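Local coordinates for protein putative methylase (Clostridium difficile, PDB 3LDU) that probably methylates guanine bases of ribosomal RNA and holds a bound GTP in the pocket of its Rossmann-like methyltransferase domain, at residues Phe258-Tyr263 / Glu284-Asn289; His166-Arg171 / Leu210-Met215; Phe302-Thr307 / Ser339-Thr344. All coordinates share one frame; numbering follows the deposited sequence.

Interaction 1 of 3, residues Phe258-Tyr263 / Glu284-Asn289; sequences FKIYGY and EYIEFN. With FMT (formic acid), chain D.
This is a parallel pairing of two beta strands, 260-264 and 286-290, at one margin of the sheet in the Rossmann-like methyltransferase domain; helix 267-280 connects them as a beta-alpha-beta unit. The short strand segments run 18° from parallel with their axes 4.7 Å apart. Four backbone hydrogen bonds form the ladder: Ile260 N gives to Tyr285 O and its carbonyl takes Glu287 N, then Gly262 N gives to Glu287 O and its carbonyl takes Asn289 N. The Ile260 N to Tyr285 O bond is the shortest of them at 2.8 Å.

Ile260 and Ile286 lie side by side on the face that helix 208-217 covers, their CG1 atoms 3.9 Å apart. Gly262 leaves room there for the Phe288 ring, since a CB would run into Phe288 CD1. Tyr261, Tyr263, Glu287 and Asn289 occupy the other face. Glu287, extended beyond CG, brings its carboxylate across Tyr261, with CE1 3.9 Å from Glu287 CD and the two planes 74° apart. Glu287 OE2 accepts from Asn289 ND2 through the anti lone pair, which fixes the amide. Tyr263 runs alongside Asn289 and belongs to the GTP pocket, near Gly291 and Pro202.

Where the strands begin, the Phe258 ring takes the crowded position between its own N and carbonyl carbon (chi1 61°). Tyr285 CD1 sits over one of its faces, 3.6 Å from Phe258 CE2, and the two side chains cross almost at right angles. Lys259 bends at chi2 to bring NZ weakly onto Glu284 O, while its backbone N holds a formic acid molecule, probably from the crystallisation liquor. A single water closes the far end, donating to Gly262 O and Glu287 O and accepting from Asn289 ND2 at 3.0 Å.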
loop_
_atom_site.group_PDB
_atom_site.type_symbol
_atom_site.label_atom_id
_atom_site.label_comp_id
_atom_site.label_asym_id
_atom_site.label_seq_id
_atom_site.Cartn_x
_atom_site.Cartn_y
_atom_site.Cartn_z
ATOM N N PHE A 258 -19.476 5.305 14.759
ATOM C CA PHE A 258 -19.408 3.861 14.875
ATOM C C PHE A 258 -18.219 3.512 15.751
ATOM O O PHE A 258 -17.386 4.366 16.051
ATOM C CB PHE A 258 -19.288 3.192 13.499
ATOM C CG PHE A 258 -18.053 3.593 12.721
ATOM C CD1 PHE A 258 -16.893 2.831 12.782
ATOM C CD2 PHE A 258 -18.054 4.734 11.924
ATOM C CE1 PHE A 258 -15.759 3.201 12.067
ATOM C CE2 PHE A 258 -16.927 5.105 11.205
ATOM C CZ PHE A 258 -15.776 4.342 11.275
ATOM N N LYS A 259 -18.158 2.255 16.166
ATOM C CA LYS A 259 -17.074 1.774 17.000
ATOM C C LYS A 259 -16.638 0.412 16.479
ATOM O O LYS A 259 -17.477 -0.429 16.150
ATOM C CB LYS A 259 -17.544 1.627 18.447
ATOM C CG LYS A 259 -16.516 2.004 19.496
ATOM C CD LYS A 259 -16.577 3.497 19.796
ATOM C CE LYS A 259 -16.014 3.817 21.168
ATOM N NZ LYS A 259 -15.895 5.289 21.362
ATOM N N ILE A 260 -15.331 0.202 16.398
ATOM C CA ILE A 260 -14.790 -1.123 16.122
ATOM C C ILE A 260 -13.804 -1.445 17.245
ATOM O O ILE A 260 -13.393 -0.539 17.991
ATOM C CB ILE A 260 -14.150 -1.197 14.714
ATOM C CG1 ILE A 260 -12.959 -0.246 14.617
ATOM C CG2 ILE A 260 -15.181 -0.839 13.665
ATOM C CD1 ILE A 260 -12.379 -0.109 13.206
ATOM N N TYR A 261 -13.458 -2.723 17.400
ATOM C CA TYR A 261 -12.792 -3.169 18.617
ATOM C C TYR A 261 -11.553 -4.000 18.364
ATOM O O TYR A 261 -11.553 -4.860 17.495
ATOM C CB TYR A 261 -13.768 -4.031 19.432
ATOM C CG TYR A 261 -14.981 -3.268 19.873
ATOM C CD1 TYR A 261 -15.044 -2.714 21.143
ATOM C CD2 TYR A 261 -16.057 -3.081 19.013
ATOM C CE1 TYR A 261 -16.159 -1.991 21.554
ATOM C CE2 TYR A 261 -17.173 -2.365 19.414
ATOM C CZ TYR A 261 -17.216 -1.822 20.682
ATOM O OH TYR A 261 -18.322 -1.107 21.082
ATOM N N GLY A 262 -10.515 -3.765 19.162
ATOM C CA GLY A 262 -9.319 -4.585 19.099
ATOM C C GLY A 262 -9.010 -5.173 20.464
ATOM O O GLY A 262 -9.231 -4.518 21.491
ATOM N N TYR A 263 -8.525 -6.414 20.474
ATOM C CA TYR A 263 -7.997 -7.043 21.686
ATOM C C TYR A 263 -6.621 -7.624 21.411
ATOM O O TYR A 263 -6.338 -8.049 20.292
ATOM C CB TYR A 263 -8.922 -8.169 22.172
ATOM C CG TYR A 263 -10.316 -7.686 22.438
ATOM C CD1 TYR A 263 -10.644 -7.107 23.653
ATOM C CD2 TYR A 263 -11.302 -7.785 21.465
ATOM C CE1 TYR A 263 -11.910 -6.636 23.894
ATOM C CE2 TYR A 263 -12.580 -7.321 21.697
ATOM C CZ TYR A 263 -12.878 -6.755 22.919
ATOM O OH TYR A 263 -14.140 -6.279 23.170
ATOM N N GLU A 284 -11.567 8.040 18.121
ATOM C CA GLU A 284 -12.961 8.039 18.561
ATOM C C GLU A 284 -13.750 6.855 17.999
ATOM O O GLU A 284 -14.876 6.595 18.419
ATOM C CB GLU A 284 -13.651 9.352 18.186
ATOM C CG GLU A 284 -13.136 10.570 18.945
ATOM C CD GLU A 284 -13.549 10.574 20.412
ATOM O OE1 GLU A 284 -14.435 9.776 20.787
ATOM O OE2 GLU A 284 -12.991 11.380 21.191
ATOM N N TYR A 285 -13.156 6.126 17.060
ATOM C CA TYR A 285 -13.889 5.064 16.366
ATOM C C TYR A 285 -13.403 3.682 16.744
ATOM O O TYR A 285 -13.974 2.692 16.308
ATOM C CB TYR A 285 -13.805 5.243 14.847
ATOM C CG TYR A 285 -14.304 6.594 14.396
ATOM C CD1 TYR A 285 -15.641 6.791 14.085
ATOM C CD2 TYR A 285 -13.440 7.683 14.305
ATOM C CE1 TYR A 285 -16.106 8.033 13.693
ATOM C CE2 TYR A 285 -13.897 8.923 13.912
ATOM C CZ TYR A 285 -15.229 9.091 13.607
ATOM O OH TYR A 285 -15.682 10.326 13.202
ATOM N N ILE A 286 -12.357 3.615 17.564
ATOM C CA ILE A 286 -11.796 2.324 17.942
ATOM C C ILE A 286 -11.638 2.215 19.442
ATOM O O ILE A 286 -11.212 3.159 20.104
ATOM C CB ILE A 286 -10.399 2.090 17.327
ATOM C CG1 ILE A 286 -10.387 2.468 15.855
ATOM C CG2 ILE A 286 -9.999 0.632 17.495
ATOM C CD1 ILE A 286 -8.987 2.425 15.237
ATOM N N GLU A 287 -11.977 1.053 19.980
ATOM C CA GLU A 287 -11.695 0.777 21.379
ATOM C C GLU A 287 -10.769 -0.437 21.461
ATOM O O GLU A 287 -11.104 -1.514 20.968
ATOM C CB GLU A 287 -12.994 0.540 22.149
ATOM C CG GLU A 287 -12.780 0.122 23.583
ATOM C CD GLU A 287 -14.089 -0.095 24.324
ATOM O OE1 GLU A 287 -14.975 0.782 24.228
ATOM O OE2 GLU A 287 -14.220 -1.136 25.005
ATOM N N PHE A 288 -9.600 -0.239 22.064
ATOM C CA PHE A 288 -8.579 -1.274 22.193
ATOM C C PHE A 288 -8.523 -1.690 23.656
ATOM O O PHE A 288 -8.578 -0.833 24.541
ATOM C CB PHE A 288 -7.199 -0.718 21.837
ATOM C CG PHE A 288 -7.010 -0.363 20.379
ATOM C CD1 PHE A 288 -6.823 -1.356 19.422
ATOM C CD2 PHE A 288 -6.949 0.957 19.983
ATOM C CE1 PHE A 288 -6.610 -1.027 18.072
ATOM C CE2 PHE A 288 -6.735 1.291 18.651
ATOM C CZ PHE A 288 -6.572 0.294 17.698
ATOM N N ASN A 289 -8.413 -2.992 23.902
ATOM C CA ASN A 289 -8.345 -3.541 25.260
ATOM C C ASN A 289 -7.451 -4.774 25.310
ATOM O O ASN A 289 -7.326 -5.501 24.326
ATOM C CB ASN A 289 -9.736 -3.957 25.753
ATOM C CG ASN A 289 -10.617 -2.776 26.101
ATOM O OD1 ASN A 289 -10.307 -1.997 27.004
ATOM N ND2 ASN A 289 -11.732 -2.643 25.386
HETATM C C FMT D . -21.003 0.017 16.247
HETATM O O1 FMT D . -21.288 -1.167 16.070
HETATM O O2 FMT D . -20.431 0.716 15.412
HETATM O O HOH W 1 -17.824 7.087 16.955
HETATM O O HOH W 2 -11.825 -3.779 22.597
#

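Interaction 2 of 3, residues His166-Arg171 / Leu210-Met215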
loop_
_atom_site.group_PDB
_atom_site.type_symbol
_atom_site.label_atom_id
_atom_site.label_comp_id
_atom_site.label_asym_id
_atom_site.label_seq_id
_atom_site.Cartn_x
_atom_site.Cartn_y
_atom_site.Cartn_z
ATOM N N HIS A 166 2.982 3.374 2.376
ATOM C CA HIS A 166 2.446 2.664 3.535
ATOM C C HIS A 166 2.712 3.434 4.828
ATOM O O HIS A 166 2.057 3.201 5.850
ATOM C CB HIS A 166 2.969 1.221 3.620
ATOM C CG HIS A 166 4.407 1.115 4.043
ATOM N ND1 HIS A 166 4.785 1.017 5.360
ATOM C CD2 HIS A 166 5.545 1.070 3.309
ATOM C CE1 HIS A 166 6.109 0.926 5.428
ATOM N NE2 HIS A 166 6.589 0.961 4.203
ATOM N N LYS A 167 3.663 4.365 4.782
ATOM C CA LYS A 167 3.931 5.191 5.946
ATOM C C LYS A 167 2.953 6.358 5.932
ATOM O O LYS A 167 3.241 7.411 5.345
ATOM C CB LYS A 167 5.382 5.670 5.935
ATOM C CG LYS A 167 6.384 4.533 5.837
ATOM C CD LYS A 167 7.814 5.003 5.922
ATOM C CE LYS A 167 8.761 3.812 5.943
ATOM N NZ LYS A 167 10.147 4.205 6.332
ATOM N N ARG A 168 1.783 6.162 6.540
ATOM C CA ARG A 168 0.769 7.219 6.598
ATOM C C ARG A 168 1.211 8.316 7.558
ATOM O O ARG A 168 0.808 9.470 7.426
ATOM C CB ARG A 168 -0.601 6.685 7.052
ATOM C CG ARG A 168 -1.518 6.112 5.965
ATOM C CD ARG A 168 -1.019 4.778 5.559
ATOM N NE ARG A 168 -2.038 3.849 5.062
ATOM C CZ ARG A 168 -2.129 3.453 3.796
ATOM N NH1 ARG A 168 -3.045 2.554 3.445
ATOM N NH2 ARG A 168 -1.298 3.950 2.878
ATOM N N GLY A 169 2.042 7.944 8.524
ATOM C CA GLY A 169 2.494 8.877 9.541
ATOM C C GLY A 169 2.110 8.466 10.950
ATOM O O GLY A 169 2.548 9.078 11.915
ATOM N N TYR A 170 1.293 7.426 11.082
ATOM C CA TYR A 170 0.817 7.030 12.403
ATOM C C TYR A 170 1.567 5.856 13.015
ATOM O O TYR A 170 1.378 5.558 14.197
ATOM C CB TYR A 170 -0.684 6.731 12.383
ATOM C CG TYR A 170 -1.095 5.485 11.614
ATOM C CD1 TYR A 170 -1.769 5.582 10.393
ATOM C CD2 TYR A 170 -0.832 4.214 12.116
ATOM C CE1 TYR A 170 -2.165 4.436 9.695
ATOM C CE2 TYR A 170 -1.226 3.063 11.428
ATOM C CZ TYR A 170 -1.888 3.182 10.219
ATOM O OH TYR A 170 -2.285 2.041 9.549
ATOM N N ARG A 171 2.407 5.185 12.229
ATOM C CA ARG A 171 3.108 4.006 12.730
ATOM C C ARG A 171 4.294 4.401 13.591
ATOM O O ARG A 171 5.289 4.938 13.099
ATOM C CB ARG A 171 3.552 3.064 11.602
ATOM C CG ARG A 171 4.177 1.756 12.111
ATOM C CD ARG A 171 3.163 0.603 12.247
ATOM N NE ARG A 171 2.887 -0.039 10.962
ATOM C CZ ARG A 171 3.806 -0.642 10.206
ATOM N NH1 ARG A 171 3.459 -1.197 9.051
ATOM N NH2 ARG A 171 5.077 -0.687 10.595
ATOM N N LEU A 210 -7.284 -2.196 12.286
ATOM C CA LEU A 210 -8.411 -1.380 12.735
ATOM C C LEU A 210 -8.264 0.098 12.383
ATOM O O LEU A 210 -9.236 0.747 12.017
ATOM C CB LEU A 210 -8.625 -1.526 14.234
ATOM C CG LEU A 210 -9.030 -2.941 14.623
ATOM C CD1 LEU A 210 -9.045 -3.088 16.152
ATOM C CD2 LEU A 210 -10.374 -3.232 14.009
ATOM N N ILE A 211 -7.058 0.631 12.522
ATOM C CA ILE A 211 -6.812 2.005 12.067
ATOM C C ILE A 211 -7.143 2.159 10.575
ATOM O O ILE A 211 -7.844 3.095 10.177
ATOM C CB ILE A 211 -5.375 2.460 12.416
ATOM C CG1 ILE A 211 -5.224 2.527 13.934
ATOM C CG2 ILE A 211 -5.055 3.826 11.784
ATOM C CD1 ILE A 211 -3.784 2.598 14.435
ATOM N N GLU A 212 -6.667 1.233 9.744
ATOM C CA GLU A 212 -7.016 1.295 8.329
ATOM C C GLU A 212 -8.514 1.190 8.086
ATOM O O GLU A 212 -9.062 1.910 7.234
ATOM C CB GLU A 212 -6.243 0.268 7.500
ATOM C CG GLU A 212 -4.755 0.505 7.518
ATOM C CD GLU A 212 -4.348 1.730 6.685
ATOM O OE1 GLU A 212 -4.903 1.929 5.584
ATOM O OE2 GLU A 212 -3.471 2.477 7.137
ATOM N N ALA A 213 -9.186 0.310 8.836
ATOM C CA ALA A 213 -10.620 0.177 8.668
ATOM C C ALA A 213 -11.357 1.443 9.103
ATOM O O ALA A 213 -12.299 1.866 8.434
ATOM C CB ALA A 213 -11.154 -1.057 9.418
ATOM N N ALA A 214 -10.950 2.030 10.230
ATOM C CA ALA A 214 -11.574 3.264 10.695
ATOM C C ALA A 214 -11.405 4.359 9.633
ATOM O O ALA A 214 -12.349 5.090 9.344
ATOM C CB ALA A 214 -10.962 3.721 12.028
HETATM N N MSE A 215 -10.211 4.483 9.054
HETATM C CA MSE A 215 -10.001 5.546 8.052
HETATM C C MSE A 215 -10.854 5.343 6.798
HETATM O O MSE A 215 -11.413 6.292 6.251
HETATM C CB MSE A 215 -8.521 5.704 7.712
HETATM C CG MSE A 215 -7.693 6.153 8.908
HETATM SE SE MSE A 215 -5.822 6.175 8.306
HETATM C CE MSE A 215 -5.995 7.561 6.981
#
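A buried, side-on salt bridge, joined by a tyrosine hydroxyl, fastens the loop between strand 153-159 and helix 181-189 to helix 208-217 of the Rossmann-like methyltransferase domain. Arg168 and Glu212 meet tip to tip, the guanidinium gripping side-on with NE and NH1, one to each carboxylate oxygen. Arg168 NE reaches the syn lone pair of Glu212 OE2 at 2.9 Å, nearly straight. The planes are 39° apart, so Arg168 NH1 comes to Glu212 OE1, also at 2.9 Å, from above the carboxylate plane, although both oxygens stay close to the plane of the guanidinium. Tyr170 OH then donates to the anti lone pair of Glu212 OE2 at 2.7 Å, leaving that oxygen with two donors, one on each lone pair. Three donors on a buried carboxylate would probably keep it ionised. Two more guanidinium N-H groups are used: NH1 also gives to Arg57 O and NH2 to Leu165 O, which ties the arginine to two further backbone carbonyls.

Both Arg168 and Glu212 bend at chi2 to bring their charged ends together. Tyr170 has CG in the crowded position between N and the carbonyl carbon (chi1 69°), which points its ring at the helix. The selenium of selenomethionine Met215 lies obliquely beside that ring in a Met-aromatic contact. Ile211 CG2 makes a CH-pi contact over one ring face, 3.7 Å from the centroid of Tyr170.

Interaction 3 of 3, residues Phe302-Thr307 / Ser339-Thr344; sequences FGFIIT and SYYLIT
Strands 304-307 and 339-344 are the two parallel strands of a beta-alpha-beta unit, joined through helix 315-333, in the interior of the Rossmann-like methyltransferase sheet. Their segments are almost exactly parallel, 3° apart, and five backbone hydrogen bonds link them. Ser339 N gives to Gly303 O, Ile305 N to Ser339 O, Tyr341 N to Ile305 O, Thr307 N to Tyr341 O and Ile343 N to Thr307 O. The Tyr341 N to Ile305 O bond is the shortest at 2.8 Å but also the most bent, 135° at the hydrogen, with the donor lying above the carbonyl plane. That same Ile305 O also meets the edge of the Tyr341 ring, 3.4 Å from CD2.

Phe304 and Tyr341 lie side by side on one face of the sheet, Phe304 CD1 4.0 Å from Tyr341 CE2, so the rings meet rim to rim. Ser339 CB touches Phe304 CD1 at 3.8 Å. Its OG shares a water with Gly303 O and also takes the backbone N of Gly377. On the other face Ile305 and Tyr340 meet CB to CB at 3.8 Å, and Thr307 CG2 rests on Leu342 CG. Anti to its backbone N (chi1 -168°), Thr307 OG1 bonds to Asp201 OD1; the Thr307 side chain lies about 6 Å from the bound GTP at the nearest atoms.

Ile306 and Ile343 pack on helix 181-189, whereas Ile305 and Tyr340 face helix 315-333. Strand 199-201 adjoins 304-307 on its far side, and antiparallel strand 368-375 flanks 339-344.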
loop_
_atom_site.group_PDB
_atom_site.type_symbol
_atom_site.label_atom_id
_atom_site.label_comp_id
_atom_site.label_asym_id
_atom_site.label_seq_id
_atom_site.Cartn_x
_atom_site.Cartn_y
_atom_site.Cartn_z
ATOM N N PHE A 302 -23.980 -11.290 13.029
ATOM C CA PHE A 302 -23.581 -10.664 11.769
ATOM C C PHE A 302 -22.415 -9.695 11.948
ATOM O O PHE A 302 -22.321 -8.692 11.252
ATOM C CB PHE A 302 -24.771 -9.953 11.115
ATOM C CG PHE A 302 -25.990 -10.829 10.969
ATOM C CD1 PHE A 302 -25.951 -11.964 10.181
ATOM C CD2 PHE A 302 -27.166 -10.520 11.630
ATOM C CE1 PHE A 302 -27.068 -12.779 10.052
ATOM C CE2 PHE A 302 -28.284 -11.330 11.507
ATOM C CZ PHE A 302 -28.233 -12.458 10.714
ATOM N N GLY A 303 -21.519 -10.005 12.876
ATOM C CA GLY A 303 -20.304 -9.221 13.016
ATOM C C GLY A 303 -19.194 -9.698 12.087
ATOM O O GLY A 303 -19.324 -10.709 11.385
ATOM N N PHE A 304 -18.090 -8.963 12.087
ATOM C CA PHE A 304 -16.929 -9.303 11.276
ATOM C C PHE A 304 -15.698 -9.421 12.155
ATOM O O PHE A 304 -15.528 -8.640 13.082
ATOM C CB PHE A 304 -16.664 -8.202 10.245
ATOM C CG PHE A 304 -17.682 -8.132 9.157
ATOM C CD1 PHE A 304 -17.484 -8.801 7.968
ATOM C CD2 PHE A 304 -18.837 -7.383 9.322
ATOM C CE1 PHE A 304 -18.421 -8.734 6.965
ATOM C CE2 PHE A 304 -19.778 -7.316 8.323
ATOM C CZ PHE A 304 -19.571 -7.992 7.143
ATOM N N ILE A 305 -14.837 -10.388 11.846
ATOM C CA ILE A 305 -13.498 -10.453 12.426
ATOM C C ILE A 305 -12.489 -10.394 11.283
ATOM O O ILE A 305 -12.627 -11.124 10.291
ATOM C CB ILE A 305 -13.280 -11.740 13.233
ATOM C CG1 ILE A 305 -14.004 -11.639 14.578
ATOM C CG2 ILE A 305 -11.783 -11.973 13.463
ATOM C CD1 ILE A 305 -14.337 -13.010 15.220
ATOM N N ILE A 306 -11.516 -9.487 11.384
ATOM C CA ILE A 306 -10.413 -9.451 10.424
ATOM C C ILE A 306 -9.166 -9.390 11.262
ATOM O O ILE A 306 -9.035 -8.499 12.116
ATOM C CB ILE A 306 -10.479 -8.208 9.509
ATOM C CG1 ILE A 306 -11.806 -8.177 8.742
ATOM C CG2 ILE A 306 -9.319 -8.215 8.511
ATOM C CD1 ILE A 306 -12.015 -6.875 7.959
ATOM N N THR A 307 -8.256 -10.337 11.068
ATOM C CA THR A 307 -7.139 -10.439 11.997
ATOM C C THR A 307 -5.890 -11.092 11.408
ATOM O O THR A 307 -5.960 -11.842 10.430
ATOM C CB THR A 307 -7.572 -11.225 13.277
ATOM O OG1 THR A 307 -6.581 -11.077 14.293
ATOM C CG2 THR A 307 -7.793 -12.709 12.957
ATOM N N SER A 339 -18.794 -13.385 10.209
ATOM C CA SER A 339 -17.867 -13.625 9.105
ATOM C C SER A 339 -16.472 -13.387 9.670
ATOM O O SER A 339 -16.275 -12.430 10.407
ATOM C CB SER A 339 -18.091 -12.602 7.983
ATOM O OG SER A 339 -19.352 -12.766 7.348
ATOM N N TYR A 340 -15.502 -14.233 9.337
ATOM C CA TYR A 340 -14.155 -14.009 9.855
ATOM C C TYR A 340 -13.103 -14.223 8.772
ATOM O O TYR A 340 -13.282 -15.051 7.875
ATOM C CB TYR A 340 -13.870 -14.851 11.108
ATOM C CG TYR A 340 -14.629 -16.168 11.200
ATOM C CD1 TYR A 340 -14.086 -17.341 10.699
ATOM C CD2 TYR A 340 -15.867 -16.236 11.826
ATOM C CE1 TYR A 340 -14.762 -18.548 10.788
ATOM C CE2 TYR A 340 -16.564 -17.455 11.917
ATOM C CZ TYR A 340 -15.996 -18.604 11.395
ATOM O OH TYR A 340 -16.655 -19.826 11.471
ATOM N N TYR A 341 -12.014 -13.467 8.870
ATOM C CA TYR A 341 -10.985 -13.433 7.836
ATOM C C TYR A 341 -9.643 -13.405 8.545
ATOM O O TYR A 341 -9.433 -12.585 9.435
ATOM C CB TYR A 341 -11.156 -12.171 6.985
ATOM C CG TYR A 341 -12.523 -12.072 6.331
ATOM C CD1 TYR A 341 -12.728 -12.519 5.028
ATOM C CD2 TYR A 341 -13.622 -11.560 7.035
ATOM C CE1 TYR A 341 -13.981 -12.435 4.422
ATOM C CE2 TYR A 341 -14.885 -11.488 6.438
ATOM C CZ TYR A 341 -15.052 -11.921 5.132
ATOM O OH TYR A 341 -16.297 -11.862 4.520
ATOM N N LEU A 342 -8.750 -14.317 8.187
ATOM C CA LEU A 342 -7.480 -14.430 8.894
ATOM C C LEU A 342 -6.346 -14.543 7.903
ATOM O O LEU A 342 -6.430 -15.308 6.936
ATOM C CB LEU A 342 -7.480 -15.690 9.777
ATOM C CG LEU A 342 -8.486 -15.730 10.928
ATOM C CD1 LEU A 342 -9.753 -16.432 10.459
ATOM C CD2 LEU A 342 -7.913 -16.442 12.150
ATOM N N ILE A 343 -5.286 -13.782 8.138
ATOM C CA ILE A 343 -4.104 -13.875 7.291
ATOM C C ILE A 343 -2.972 -14.585 8.034
ATOM O O ILE A 343 -2.669 -14.261 9.184
ATOM C CB ILE A 343 -3.654 -12.470 6.782
ATOM C CG1 ILE A 343 -2.391 -12.615 5.934
ATOM C CG2 ILE A 343 -3.456 -11.491 7.947
ATOM C CD1 ILE A 343 -2.066 -11.375 5.060
ATOM N N THR A 344 -2.388 -15.596 7.409
ATOM C CA THR A 344 -1.270 -16.299 8.020
ATOM C C THR A 344 -0.443 -17.009 6.971
ATOM O O THR A 344 -0.959 -17.379 5.915
ATOM C CB THR A 344 -1.721 -17.320 9.099
ATOM O OG1 THR A 344 -0.562 -17.985 9.615
ATOM C CG2 THR A 344 -2.672 -18.355 8.513
HETATM O O HOH W 3 -20.917 -11.197 9.025
#

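From the N terminus, interaction 2 comes first: loop 166-171 reaches forward to helix 208-217, closing 38 intervening residues that include helix 181-189 and strand 199-201. Interaction 1 then closes the crossover through helix 267-280, and interaction 3 the next one, through helix 315-333. The three loops follow in series, neither nesting nor crossing. Interactions 1 and 3 belong to one sheet, with strand 199-201 between their strand pairs, and their nearest atoms are about 7 Å apart. Interaction 2 touches interaction 1 directly: Leu210 CD1 lies 3.3 Å from Gly262 CA, so the helix gripped by the loop also packs on the strand pair.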